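Local coordinates for taurocyamine kinase (Schistosoma mansoni, PDB 4WOE), which reversibly transfers the phosphate of ATP to taurocyamine, giving N-phosphotaurocyamine and ADP, with magnesium as cofactor, at residues A[59-64]-A[266-271]; A[121-126]-A[224-229]; A[272-277]-A[329-334]; A[276-281]-A[321-326]. The protein carries 4 engineered substitutions. All coordinates share one frame; numbering follows the deposited sequence.

Contact 1. Residues A[59-64]-A[266-271]. With 3S5 (Taurocyamine), chain E; NO3 (nitrate ion), chain I.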
# COMPACT_ATOMS: atom_id res chain seq x y z
N ALA A 59 -2.27 -0.47 19.06
CA ALA A 59 -3.43 -1.36 18.91
C ALA A 59 -4.57 -0.62 18.23
O ALA A 59 -4.84 0.53 18.57
CB ALA A 59 -3.87 -1.91 20.27
N LEU A 60 -5.26 -1.28 17.30
CA LEU A 60 -6.30 -0.62 16.50
C LEU A 60 -7.66 -0.68 17.18
O LEU A 60 -8.49 0.24 17.04
CB LEU A 60 -6.39 -1.26 15.11
CG LEU A 60 -7.37 -0.62 14.11
CD1 LEU A 60 -6.94 0.78 13.73
CD2 LEU A 60 -7.49 -1.46 12.86
N LEU A 61 -7.89 -1.77 17.91
CA LEU A 61 -9.21 -2.05 18.48
C LEU A 61 -9.22 -2.08 20.01
O LEU A 61 -8.17 -2.23 20.64
CB LEU A 61 -9.72 -3.40 17.95
CG LEU A 61 -9.85 -3.42 16.43
CD1 LEU A 61 -10.06 -4.83 15.90
CD2 LEU A 61 -10.99 -2.52 16.00
N PRO A 62 -10.42 -1.94 20.61
CA PRO A 62 -10.63 -2.22 22.03
C PRO A 62 -10.74 -3.71 22.26
O PRO A 62 -10.68 -4.48 21.30
CB PRO A 62 -11.96 -1.56 22.33
CG PRO A 62 -12.72 -1.77 21.03
CD PRO A 62 -11.68 -1.51 19.97
N ARG A 63 -10.95 -4.10 23.52
CA ARG A 63 -11.38 -5.44 23.82
C ARG A 63 -12.74 -5.38 24.54
O ARG A 63 -13.38 -4.33 24.58
CB ARG A 63 -10.31 -6.17 24.65
CG ARG A 63 -8.94 -6.28 23.93
CD ARG A 63 -9.06 -7.02 22.60
NE ARG A 63 -7.77 -7.32 21.97
CZ ARG A 63 -7.18 -6.57 21.05
NH1 ARG A 63 -7.76 -5.45 20.63
NH2 ARG A 63 -6.01 -6.93 20.53
N SER A 64 -13.18 -6.50 25.10
CA SER A 64 -14.48 -6.51 25.75
C SER A 64 -14.34 -7.03 27.18
O SER A 64 -13.68 -8.05 27.41
CB SER A 64 -15.47 -7.36 24.95
OG SER A 64 -14.87 -8.53 24.46
N THR A 266 -16.68 -12.86 20.42
CA THR A 266 -15.28 -13.07 20.77
C THR A 266 -14.74 -11.92 21.60
O THR A 266 -15.35 -10.86 21.67
CB THR A 266 -14.38 -13.24 19.51
OG1 THR A 266 -14.48 -12.07 18.67
CG2 THR A 266 -14.80 -14.45 18.71
N PHE A 267 -13.56 -12.13 22.18
CA PHE A 267 -12.90 -11.13 23.02
C PHE A 267 -12.51 -9.89 22.22
O PHE A 267 -12.76 -8.76 22.65
CB PHE A 267 -11.67 -11.77 23.67
CG PHE A 267 -10.91 -10.85 24.59
CD1 PHE A 267 -11.51 -10.32 25.73
CD2 PHE A 267 -9.57 -10.57 24.35
CE1 PHE A 267 -10.80 -9.50 26.59
CE2 PHE A 267 -8.85 -9.77 25.20
CZ PHE A 267 -9.46 -9.23 26.33
N CYS A 268 -11.90 -10.10 21.07
CA CYS A 268 -11.53 -8.99 20.23
C CYS A 268 -12.56 -8.86 19.11
O CYS A 268 -12.93 -9.85 18.48
CB CYS A 268 -10.12 -9.16 19.67
SG CYS A 268 -9.55 -7.76 18.66
N PRO A 269 -13.04 -7.63 18.88
CA PRO A 269 -14.04 -7.37 17.83
C PRO A 269 -13.57 -7.83 16.45
O PRO A 269 -14.38 -8.01 15.56
CB PRO A 269 -14.19 -5.84 17.87
CG PRO A 269 -13.85 -5.48 19.27
CD PRO A 269 -12.79 -6.45 19.71
N SER A 270 -12.26 -8.01 16.29
CA SER A 270 -11.72 -8.40 14.99
C SER A 270 -12.18 -9.79 14.59
O SER A 270 -12.26 -10.08 13.40
CB SER A 270 -10.19 -8.33 14.97
OG SER A 270 -9.65 -9.26 15.89
N ASN A 271 -12.50 -10.63 15.59
CA ASN A 271 -12.84 -12.03 15.35
C ASN A 271 -14.34 -12.38 15.43
O ASN A 271 -14.69 -13.55 15.59
CB ASN A 271 -12.09 -12.93 16.35
CG ASN A 271 -10.59 -13.02 16.07
OD1 ASN A 271 -10.16 -13.29 14.94
ND2 ASN A 271 -9.79 -12.79 17.10
N01 3S5 E . -7.17 -10.30 17.49
C02 3S5 E . -6.32 -9.31 17.52
N03 3S5 E . -5.49 -9.21 18.52
N04 3S5 E . -6.30 -8.38 16.52
C05 3S5 E . -5.34 -7.31 16.60
C06 3S5 E . -6.07 -6.00 16.87
S07 3S5 E . -5.05 -4.83 17.69
O08 3S5 E . -4.12 -5.51 18.69
O09 3S5 E . -4.23 -4.00 16.70
O10 3S5 E . -6.00 -3.90 18.41
N NO3 I . -5.49 -12.66 16.12
O1 NO3 I . -6.75 -12.63 16.32
O2 NO3 I . -5.03 -12.54 14.94
O3 NO3 I . -4.69 -12.80 17.10
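Two irregular loops run against each other here, with R63 facing C268 at 5.1 Å between CA atoms and S64 lying beside F267. R63 CB sits over one face of the F267 ring, a CH-pi contact 4.0 Å from CB to the ring centroid, and the guanidinium plane then stands at 85° to that ring. A bend in the arginine chain (chi2 -59°) carries the guanidinium on past the phenyl group to C268, whose SG lies over one face of it, 3.5 Å from NH1. That group is held at several points: NH1 donates to P62 O from above the carbonyl plane, and also to sulfonate O10 of taurocyamine, while NH2 reaches O08 at 3.0 Å. The backbone N atoms of L60 and L61 grip the same sulfonate, that of L61 meeting O10 at 2.9 Å. Beside the substrate pocket, L61 CD1 rests on S270 CB (3.6 Å), and the rings of P62 and P269 touch through their CG atoms. At the far end S64 OG donates to F267 O at 2.8 Å, tying the loops together directly. S270 OG accepts from guanidino N01 of taurocyamine, so the loop holding C268 meets the reacting end of the substrate while 59-64 holds its acid end. N271 ND2 donates to a nitrate, which R305 also binds. Such a division fits the guanidino-substrate site of phosphagen kinases, in which a loop of the N-terminal domain, probably the guanidino specificity loop, meets the substrate opposite the loop bearing the predicted active-site cysteine.

Contact 2. Residues A[121-126]-A[224-229]. With ADP (adenosine-5'-diphosphate), chain C.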
# COMPACT_ATOMS: atom_id res chain seq x y z
N ARG A 121 -3.41 -24.39 8.24
CA ARG A 121 -3.98 -24.26 9.57
C ARG A 121 -5.36 -23.59 9.47
O ARG A 121 -5.52 -22.63 8.71
CB ARG A 121 -3.04 -23.45 10.45
CG ARG A 121 -3.45 -23.22 11.92
CD ARG A 121 -2.33 -22.44 12.60
NE ARG A 121 -2.57 -22.06 13.99
CZ ARG A 121 -3.30 -21.00 14.37
NH1 ARG A 121 -3.89 -20.23 13.47
NH2 ARG A 121 -3.44 -20.73 15.67
N VAL A 122 -6.35 -24.10 10.19
CA VAL A 122 -7.62 -23.37 10.31
C VAL A 122 -7.98 -23.25 11.79
O VAL A 122 -7.87 -24.22 12.53
CB VAL A 122 -8.79 -24.06 9.53
CG1 VAL A 122 -10.03 -23.15 9.54
CG2 VAL A 122 -8.39 -24.36 8.10
N ARG A 123 -8.40 -22.06 12.23
CA ARG A 123 -8.85 -21.95 13.62
C ARG A 123 -10.14 -21.18 13.78
O ARG A 123 -10.49 -20.33 12.98
CB ARG A 123 -7.78 -21.31 14.51
CG ARG A 123 -7.48 -19.86 14.20
CD ARG A 123 -8.25 -18.82 15.06
NE ARG A 123 -7.59 -17.53 14.87
CZ ARG A 123 -8.21 -16.38 14.61
NH1 ARG A 123 -9.53 -16.32 14.53
NH2 ARG A 123 -7.49 -15.27 14.45
N LEU A 124 -10.81 -21.50 14.88
CA LEU A 124 -12.05 -20.86 15.33
C LEU A 124 -11.84 -20.35 16.74
O LEU A 124 -10.92 -20.80 17.43
CB LEU A 124 -13.21 -21.86 15.35
CG LEU A 124 -13.65 -22.55 14.07
CD1 LEU A 124 -14.71 -23.61 14.36
CD2 LEU A 124 -14.15 -21.48 13.12
N GLY A 125 -12.71 -19.45 17.18
CA GLY A 125 -12.80 -19.08 18.58
C GLY A 125 -14.23 -19.23 19.08
O GLY A 125 -15.17 -19.12 18.29
N ARG A 126 -14.41 -19.50 20.38
CA ARG A 126 -15.76 -19.54 20.95
C ARG A 126 -15.79 -18.94 22.36
O ARG A 126 -14.84 -19.10 23.13
CB ARG A 126 -16.30 -20.98 21.03
CG ARG A 126 -16.57 -21.67 19.71
CD ARG A 126 -17.76 -21.04 19.02
NE ARG A 126 -18.18 -21.80 17.86
CZ ARG A 126 -17.79 -21.55 16.61
NH1 ARG A 126 -16.94 -20.56 16.35
NH2 ARG A 126 -18.25 -22.30 15.61
N HIS A 224 -12.13 -17.89 25.27
CA HIS A 224 -12.41 -19.05 26.11
C HIS A 224 -11.80 -20.30 25.49
O HIS A 224 -10.98 -20.95 26.13
CB HIS A 224 -13.91 -19.24 26.33
CG HIS A 224 -14.50 -18.22 27.26
ND1 HIS A 224 -15.86 -18.09 27.44
CD2 HIS A 224 -13.93 -17.28 28.04
CE1 HIS A 224 -16.10 -17.12 28.30
NE2 HIS A 224 -14.94 -16.61 28.68
N ILE A 225 -12.16 -20.62 24.25
CA ILE A 225 -11.40 -21.60 23.49
C ILE A 225 -10.91 -21.06 22.17
O ILE A 225 -11.61 -20.31 21.49
CB ILE A 225 -12.20 -22.91 23.20
CG1 ILE A 225 -13.57 -22.60 22.61
CG2 ILE A 225 -12.36 -23.72 24.44
CD1 ILE A 225 -14.41 -23.83 22.35
N ARG A 226 -9.69 -21.44 21.81
CA ARG A 226 -9.26 -21.34 20.42
C ARG A 226 -9.09 -22.78 19.94
O ARG A 226 -8.36 -23.58 20.54
CB ARG A 226 -7.98 -20.53 20.27
CG ARG A 226 -8.18 -19.02 20.44
CD ARG A 226 -9.00 -18.46 19.28
NE ARG A 226 -9.05 -17.00 19.30
CZ ARG A 226 -8.12 -16.19 18.78
NH1 ARG A 226 -8.29 -14.87 18.85
NH2 ARG A 226 -7.04 -16.68 18.18
N VAL A 227 -9.80 -23.12 18.87
CA VAL A 227 -9.81 -24.46 18.35
C VAL A 227 -8.98 -24.46 17.06
O VAL A 227 -9.28 -23.69 16.13
CB VAL A 227 -11.25 -24.95 18.13
CG1 VAL A 227 -11.27 -26.42 17.75
CG2 VAL A 227 -12.07 -24.73 19.40
N ILE A 228 -7.94 -25.27 17.00
CA ILE A 228 -6.97 -25.25 15.90
C ILE A 228 -6.77 -26.61 15.22
O ILE A 228 -6.52 -27.63 15.88
CB ILE A 228 -5.60 -24.74 16.40
CG1 ILE A 228 -5.75 -23.32 16.97
CG2 ILE A 228 -4.56 -24.78 15.28
CD1 ILE A 228 -4.80 -23.02 18.10
N SER A 229 -6.89 -26.62 13.89
CA SER A 229 -6.57 -27.79 13.07
C SER A 229 -5.38 -27.46 12.17
O SER A 229 -5.42 -26.44 11.48
CB SER A 229 -7.78 -28.20 12.21
OG SER A 229 -7.53 -29.39 11.47
PB ADP C . -4.08 -16.91 15.17
O1B ADP C . -4.43 -15.46 15.42
O2B ADP C . -3.71 -17.68 16.42
O3B ADP C . -5.04 -17.63 14.22
PA ADP C . -1.33 -16.10 14.78
O1A ADP C . -1.50 -15.47 16.14
O2A ADP C . -0.89 -15.27 13.60
O3A ADP C . -2.69 -16.85 14.33
O5' ADP C . -0.33 -17.34 14.93
C5' ADP C . 0.00 -17.94 16.19
C4' ADP C . 0.77 -19.22 15.90
O4' ADP C . 0.09 -19.98 14.87
C3' ADP C . 2.16 -18.93 15.36
O3' ADP C . 3.05 -19.93 15.87
C2' ADP C . 2.03 -19.16 13.87
O2' ADP C . 3.27 -19.53 13.26
C1' ADP C . 1.04 -20.31 13.84
N9 ADP C . 0.46 -20.49 12.49
C8 ADP C . -0.45 -19.69 11.88
N7 ADP C . -0.76 -20.16 10.63
C5 ADP C . -0.02 -21.27 10.44
C6 ADP C . 0.14 -22.26 9.34
N6 ADP C . -0.56 -22.13 8.19
N1 ADP C . 1.01 -23.29 9.54
C2 ADP C . 1.71 -23.41 10.69
N3 ADP C . 1.60 -22.55 11.72
C4 ADP C . 0.78 -21.48 11.66
O HOH W 1 -14.01 -16.11 23.95
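The diphosphate pocket of this kinase is built on two neighbouring antiparallel strands, where R121 and R123 come from one and I228 and R226 from the other. Six backbone bonds join the strands through the hydrogen-bonded pairs V122 with S229, L124 with V227 and R126 with I225; S229 N lies 2.9 Å from V122 O. On the face that bears R123 and I228, R121 and R123 donate to the beta-phosphate of ADP, with R226 nearby. R123 NE donates to O3B at 2.6 Å and its NH2 to O1B, the chain being bent at chi2 (95°) to bring the group there. R121 comes in extended, its CD passing the adenine near C4 and C5, its guanidinium lying with one face to ribose O4', and its NH1 donating to the same O3B at 2.9 Å. I228 CD1 packs 3.6 Å from R121 NH2. R226 lies alongside R123 and points the same way in this pocket made for anionic phosphates, its NH2 over one face of that guanidinium, 3.5 Å from NE, with the two planes 34° apart; D223 takes the NE of R226 in a salt bridge. Toward the other end, CG1 of I225 meets R126 CB at 3.5 Å, R126 NH1 bonds back to G125 O while its guanidinium makes a cation-pi contact with F264, and a water bridges R126 O to H224 N. Arginines fanned over an antiparallel sheet to receive the nucleotide phosphates are a hallmark of the phosphagen kinase catalytic domain.

Contact 3. Residues A[272-277]-A[329-334]. With ADP (adenosine-5'-diphosphate), chain C.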
# COMPACT_ATOMS: atom_id res chain seq x y z
N LEU A 272 -15.23 -11.40 15.35
CA LEU A 272 -16.67 -11.70 15.40
C LEU A 272 -17.17 -12.41 14.13
O LEU A 272 -16.51 -12.36 13.08
CB LEU A 272 -17.45 -10.40 15.62
CG LEU A 272 -17.21 -9.70 16.95
CD1 LEU A 272 -17.79 -8.27 16.97
CD2 LEU A 272 -17.82 -10.57 18.07
N GLY A 273 -18.34 -13.05 14.21
CA GLY A 273 -18.95 -13.71 13.06
C GLY A 273 -18.58 -15.19 12.95
O GLY A 273 -18.98 -16.00 13.79
N THR A 274 -17.81 -15.53 11.93
CA THR A 274 -17.28 -16.89 11.80
C THR A 274 -16.16 -17.16 12.78
O THR A 274 -15.95 -18.32 13.17
CB THR A 274 -16.73 -17.18 10.38
OG1 THR A 274 -15.63 -16.30 10.11
CG2 THR A 274 -17.79 -17.01 9.32
N THR A 275 -15.43 -16.11 13.16
CA THR A 275 -14.18 -16.22 13.95
C THR A 275 -13.10 -17.05 13.23
O THR A 275 -12.05 -17.37 13.79
CB THR A 275 -14.42 -16.83 15.36
OG1 THR A 275 -14.40 -18.26 15.28
CG2 THR A 275 -15.76 -16.38 15.94
N LEU A 276 -13.37 -17.40 11.96
CA LEU A 276 -12.57 -18.38 11.23
C LEU A 276 -11.37 -17.75 10.50
O LEU A 276 -11.51 -16.81 9.71
CB LEU A 276 -13.47 -19.12 10.24
CG LEU A 276 -13.05 -20.48 9.66
CD1 LEU A 276 -14.27 -21.29 9.28
CD2 LEU A 276 -12.20 -20.28 8.44
N ARG A 277 -10.19 -18.30 10.75
CA ARG A 277 -9.00 -17.89 10.02
C ARG A 277 -8.31 -19.12 9.45
O ARG A 277 -7.72 -19.89 10.19
CB ARG A 277 -8.04 -17.11 10.94
CG ARG A 277 -6.86 -16.47 10.21
CD ARG A 277 -6.00 -15.63 11.16
NE ARG A 277 -4.82 -16.35 11.63
CZ ARG A 277 -3.72 -16.52 10.90
NH1 ARG A 277 -2.69 -17.18 11.41
NH2 ARG A 277 -3.64 -16.03 9.67
N LEU A 329 -20.48 -13.58 6.52
CA LEU A 329 -20.47 -14.67 5.55
C LEU A 329 -20.35 -15.97 6.33
O LEU A 329 -19.99 -15.94 7.51
CB LEU A 329 -19.33 -14.51 4.53
CG LEU A 329 -17.88 -14.21 4.94
CD1 LEU A 329 -17.24 -15.31 5.74
CD2 LEU A 329 -17.02 -13.96 3.72
N THR A 330 -20.65 -17.10 5.70
CA THR A 330 -20.59 -18.37 6.41
C THR A 330 -19.16 -18.88 6.52
O THR A 330 -18.23 -18.35 5.86
CB THR A 330 -21.43 -19.47 5.71
OG1 THR A 330 -20.83 -19.79 4.44
CG2 THR A 330 -22.88 -19.00 5.52
N GLU A 331 -19.00 -19.90 7.34
CA GLU A 331 -17.71 -20.55 7.49
C GLU A 331 -17.26 -21.11 6.15
O GLU A 331 -16.08 -21.07 5.80
CB GLU A 331 -17.79 -21.65 8.55
CG GLU A 331 -17.93 -21.12 9.98
CD GLU A 331 -19.37 -20.85 10.37
OE1 GLU A 331 -20.25 -20.80 9.48
OE2 GLU A 331 -19.62 -20.70 11.59
N LEU A 332 -18.22 -21.62 5.39
CA LEU A 332 -17.92 -22.19 4.09
C LEU A 332 -17.51 -21.07 3.12
O LEU A 332 -16.60 -21.27 2.31
CB LEU A 332 -19.12 -22.97 3.54
CG LEU A 332 -18.91 -23.62 2.17
CD1 LEU A 332 -17.74 -24.61 2.21
CD2 LEU A 332 -20.19 -24.30 1.66
N ASP A 333 -18.18 -19.92 3.20
CA ASP A 333 -17.78 -18.76 2.41
C ASP A 333 -16.34 -18.38 2.72
O ASP A 333 -15.56 -18.12 1.81
CB ASP A 333 -18.68 -17.55 2.66
CG ASP A 333 -20.11 -17.78 2.25
OD1 ASP A 333 -20.36 -18.63 1.37
OD2 ASP A 333 -21.00 -17.11 2.82
N ALA A 334 -15.99 -18.37 4.01
CA ALA A 334 -14.69 -17.90 4.45
C ALA A 334 -13.56 -18.79 3.94
O ALA A 334 -12.55 -18.28 3.43
CB ALA A 334 -14.65 -17.82 5.98
PB ADP C . -4.08 -16.91 15.17
O1B ADP C . -4.43 -15.46 15.42
O2B ADP C . -3.71 -17.68 16.42
O3B ADP C . -5.04 -17.63 14.22
PA ADP C . -1.33 -16.10 14.78
O1A ADP C . -1.50 -15.47 16.14
O2A ADP C . -0.89 -15.27 13.60
O3A ADP C . -2.69 -16.85 14.33
O5' ADP C . -0.33 -17.34 14.93
C5' ADP C . 0.00 -17.94 16.19
C4' ADP C . 0.77 -19.22 15.90
O4' ADP C . 0.09 -19.98 14.87
C3' ADP C . 2.16 -18.93 15.36
O3' ADP C . 3.05 -19.93 15.87
C2' ADP C . 2.03 -19.16 13.87
O2' ADP C . 3.27 -19.53 13.26
C1' ADP C . 1.04 -20.31 13.84
N9 ADP C . 0.46 -20.49 12.49
C8 ADP C . -0.45 -19.69 11.88
N7 ADP C . -0.76 -20.16 10.63
C5 ADP C . -0.02 -21.27 10.44
C6 ADP C . 0.14 -22.26 9.34
N6 ADP C . -0.56 -22.13 8.19
N1 ADP C . 1.01 -23.29 9.54
C2 ADP C . 1.71 -23.41 10.69
N3 ADP C . 1.60 -22.55 11.72
C4 ADP C . 0.78 -21.48 11.66
O HOH W 2 -17.42 -20.76 13.16
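T274 turns its CG2 toward L329 through a chi1 of 62°, which leaves OG1 between the backbone N and the carbonyl carbon and sends the methyl to within 3.0 Å of L329 O. L276 has its CG anti to the backbone N (-160°), which puts CD1 3.6 Å from E331 CB. The methyl bears on the turn before helix 331-355 and the leucine on its first residues, CD2 of L276 adding a looser touch to A334 CB. No direct hydrogen bond joins 272-277 to 329-334; instead one water donates to T274 O at 2.8 Å and to E331 OE2 at 2.7 Å. The glutamate chain, bent at chi2, lays its CG against L276 CD1, and its carboxylate accepts from N98 N at OE1 and from S97 OG at OE2. Each segment also secures itself. L276 N donates to T274 OG1 at 3.1 Å, forming an ST turn, and that hydroxyl has R326 O as a further partner. T330, the N-cap of the helix, and D333 form a capping box, with D333 N bonded to T330 OG1 and T330 N to D333 OD2. Beyond the turn, R277 NE donates to O3B of ADP almost straight (2.9 Å, 173°). With no direct polar bond between them, the two segments probably owe their relative placement to side-chain fit and the bridging water, while R277 is held by its own partners, ADP and D320.

Contact 4. Residues A[276-281]-A[321-326]. With ADP (adenosine-5'-diphosphate), chain C.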
# COMPACT_ATOMS: atom_id res chain seq x y z
N LEU A 276 -13.37 -17.40 11.96
CA LEU A 276 -12.57 -18.38 11.23
C LEU A 276 -11.37 -17.75 10.50
O LEU A 276 -11.51 -16.81 9.71
CB LEU A 276 -13.47 -19.12 10.24
CG LEU A 276 -13.05 -20.48 9.66
CD1 LEU A 276 -14.27 -21.29 9.28
CD2 LEU A 276 -12.20 -20.28 8.44
N ARG A 277 -10.19 -18.30 10.75
CA ARG A 277 -9.00 -17.89 10.02
C ARG A 277 -8.31 -19.12 9.45
O ARG A 277 -7.72 -19.89 10.19
CB ARG A 277 -8.04 -17.11 10.94
CG ARG A 277 -6.86 -16.47 10.21
CD ARG A 277 -6.00 -15.63 11.16
NE ARG A 277 -4.82 -16.35 11.63
CZ ARG A 277 -3.72 -16.52 10.90
NH1 ARG A 277 -2.69 -17.18 11.41
NH2 ARG A 277 -3.64 -16.03 9.67
N ALA A 278 -8.44 -19.31 8.14
CA ALA A 278 -7.76 -20.40 7.45
C ALA A 278 -6.46 -19.88 6.82
O ALA A 278 -6.45 -18.91 6.06
CB ALA A 278 -8.67 -20.99 6.38
N SER A 279 -5.34 -20.52 7.14
CA SER A 279 -4.05 -20.00 6.70
C SER A 279 -3.10 -21.05 6.16
O SER A 279 -3.18 -22.24 6.52
CB SER A 279 -3.36 -19.28 7.86
OG SER A 279 -2.89 -20.23 8.79
N VAL A 280 -2.20 -20.59 5.31
CA VAL A 280 -1.01 -21.34 4.93
C VAL A 280 0.22 -20.56 5.34
O VAL A 280 0.16 -19.34 5.47
CB VAL A 280 -0.93 -21.60 3.40
CG1 VAL A 280 -2.09 -22.45 2.95
CG2 VAL A 280 -0.88 -20.26 2.64
N HIS A 281 1.32 -21.27 5.55
CA HIS A 281 2.65 -20.67 5.51
C HIS A 281 3.26 -21.00 4.15
O HIS A 281 3.53 -22.17 3.85
CB HIS A 281 3.55 -21.16 6.64
CG HIS A 281 3.31 -20.47 7.95
ND1 HIS A 281 4.17 -20.61 9.02
CD2 HIS A 281 2.32 -19.65 8.36
CE1 HIS A 281 3.71 -19.90 10.04
NE2 HIS A 281 2.59 -19.31 9.67
N LEU A 321 -0.67 -16.51 4.88
CA LEU A 321 -1.75 -16.06 4.00
C LEU A 321 -3.11 -16.59 4.45
O LEU A 321 -3.27 -17.79 4.63
CB LEU A 321 -1.49 -16.52 2.56
CG LEU A 321 -0.23 -15.97 1.90
CD1 LEU A 321 -0.12 -16.50 0.49
CD2 LEU A 321 -0.22 -14.41 1.94
N SER A 322 -4.09 -15.71 4.61
CA SER A 322 -5.39 -16.11 5.15
C SER A 322 -6.56 -15.27 4.62
O SER A 322 -6.35 -14.15 4.12
CB SER A 322 -5.36 -16.04 6.67
OG SER A 322 -5.40 -14.70 7.13
N ASN A 323 -7.77 -15.80 4.72
CA ASN A 323 -8.95 -15.00 4.42
C ASN A 323 -8.99 -13.75 5.32
O ASN A 323 -8.79 -13.85 6.54
CB ASN A 323 -10.24 -15.81 4.59
CG ASN A 323 -10.34 -16.47 5.96
OD1 ASN A 323 -9.53 -17.34 6.32
ND2 ASN A 323 -11.36 -16.09 6.73
N LYS A 324 -9.21 -12.58 4.74
CA LYS A 324 -9.30 -11.38 5.56
C LYS A 324 -10.67 -11.28 6.26
O LYS A 324 -10.76 -10.78 7.37
CB LYS A 324 -9.04 -10.12 4.72
CG LYS A 324 -10.06 -9.87 3.64
CD LYS A 324 -9.67 -8.65 2.78
CE LYS A 324 -10.83 -8.26 1.86
NZ LYS A 324 -10.40 -7.32 0.76
N ARG A 325 -11.72 -11.80 5.63
CA ARG A 325 -13.06 -11.59 6.16
C ARG A 325 -13.45 -12.54 7.31
O ARG A 325 -12.97 -13.69 7.38
CB ARG A 325 -14.08 -11.69 5.04
CG ARG A 325 -13.82 -10.74 3.89
CD ARG A 325 -15.04 -10.68 2.99
NE ARG A 325 -16.17 -10.22 3.78
CZ ARG A 325 -17.45 -10.40 3.47
NH1 ARG A 325 -17.80 -11.05 2.36
NH2 ARG A 325 -18.37 -9.92 4.30
N ARG A 326 -14.30 -12.04 8.22
CA ARG A 326 -14.77 -12.79 9.39
C ARG A 326 -16.28 -12.71 9.51
O ARG A 326 -16.96 -13.71 9.80
CB ARG A 326 -14.17 -12.23 10.69
CG ARG A 326 -12.67 -12.26 10.79
CD ARG A 326 -12.14 -13.64 11.09
NE ARG A 326 -10.71 -13.55 11.38
CZ ARG A 326 -9.75 -13.61 10.46
NH1 ARG A 326 -10.06 -13.80 9.18
NH2 ARG A 326 -8.48 -13.48 10.83
PB ADP C . -4.08 -16.91 15.17
O1B ADP C . -4.43 -15.46 15.42
O2B ADP C . -3.71 -17.68 16.42
O3B ADP C . -5.04 -17.63 14.22
PA ADP C . -1.33 -16.10 14.78
O1A ADP C . -1.50 -15.47 16.14
O2A ADP C . -0.89 -15.27 13.60
O3A ADP C . -2.69 -16.85 14.33
O5' ADP C . -0.33 -17.34 14.93
C5' ADP C . 0.00 -17.94 16.19
C4' ADP C . 0.77 -19.22 15.90
O4' ADP C . 0.09 -19.98 14.87
C3' ADP C . 2.16 -18.93 15.36
O3' ADP C . 3.05 -19.93 15.87
C2' ADP C . 2.03 -19.16 13.87
O2' ADP C . 3.27 -19.53 13.26
C1' ADP C . 1.04 -20.31 13.84
N9 ADP C . 0.46 -20.49 12.49
C8 ADP C . -0.45 -19.69 11.88
N7 ADP C . -0.76 -20.16 10.63
C5 ADP C . -0.02 -21.27 10.44
C6 ADP C . 0.14 -22.26 9.34
N6 ADP C . -0.56 -22.13 8.19
N1 ADP C . 1.01 -23.29 9.54
C2 ADP C . 1.71 -23.41 10.69
N3 ADP C . 1.60 -22.55 11.72
C4 ADP C . 0.78 -21.48 11.66
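An asparagine side chain takes the place of a strand's backbone here: the amide of N323 pairs with 276-278, OD1 accepting from A278 N at 2.9 Å in the carbonyl plane and ND2 donating to L276 O at 3.1 Å. A chi1 of 54° brings the amide across to the backbone of 276-278. Further along, ordinary antiparallel pairing returns, V280 N bonding to L321 O and L321 N to V280 O, with V280 CG2 against L321 CB (3.8 Å). These strands, 277-283 and 318-323, are neighbours in the antiparallel sheet of the kinase's catalytic domain, and strand 277-283 carries part of the nucleotide site. S279 OG donates to N7 of the ADP adenine at 2.8 Å, and the H281 ring turns one face to the same base near C6. At the other end of the contact, R326 lies along R277 pointing the same way; one face of its guanidinium covers R277 CB, and its NH2 comes within 3.3 Å of R277 CD. The two guanidinium planes are 39° apart. NH1 of R326 donates to N323 O at 2.9 Å, in the plane of its own group, and D320 forms a salt bridge with NH2 of R277.

Overall arrangement
Contacts 1, 2 and 4 line one active site in the first of two similar halves of the chain, and contact 3 adjoins it through R277. Contacts 2 and 4 adjoin in the same sheet, their centres about 12 Å apart, where strands 117-126 and 277-283 pair through R123 O and R277 N (3.0 Å). Contact 3 shares L276 and R277 with contact 4, and T274 N meets R326 O at 2.9 Å between them. Contact 1, centred about 16 Å from contact 2, holds taurocyamine, while contacts 2, 3 and 4 reach ADP. N271 OD1 and R123 NH1, 3.1 Å apart, connect the substrate side to the phosphate side. The chain from 266 to 277 passes from the guanidino substrate to the nucleotide.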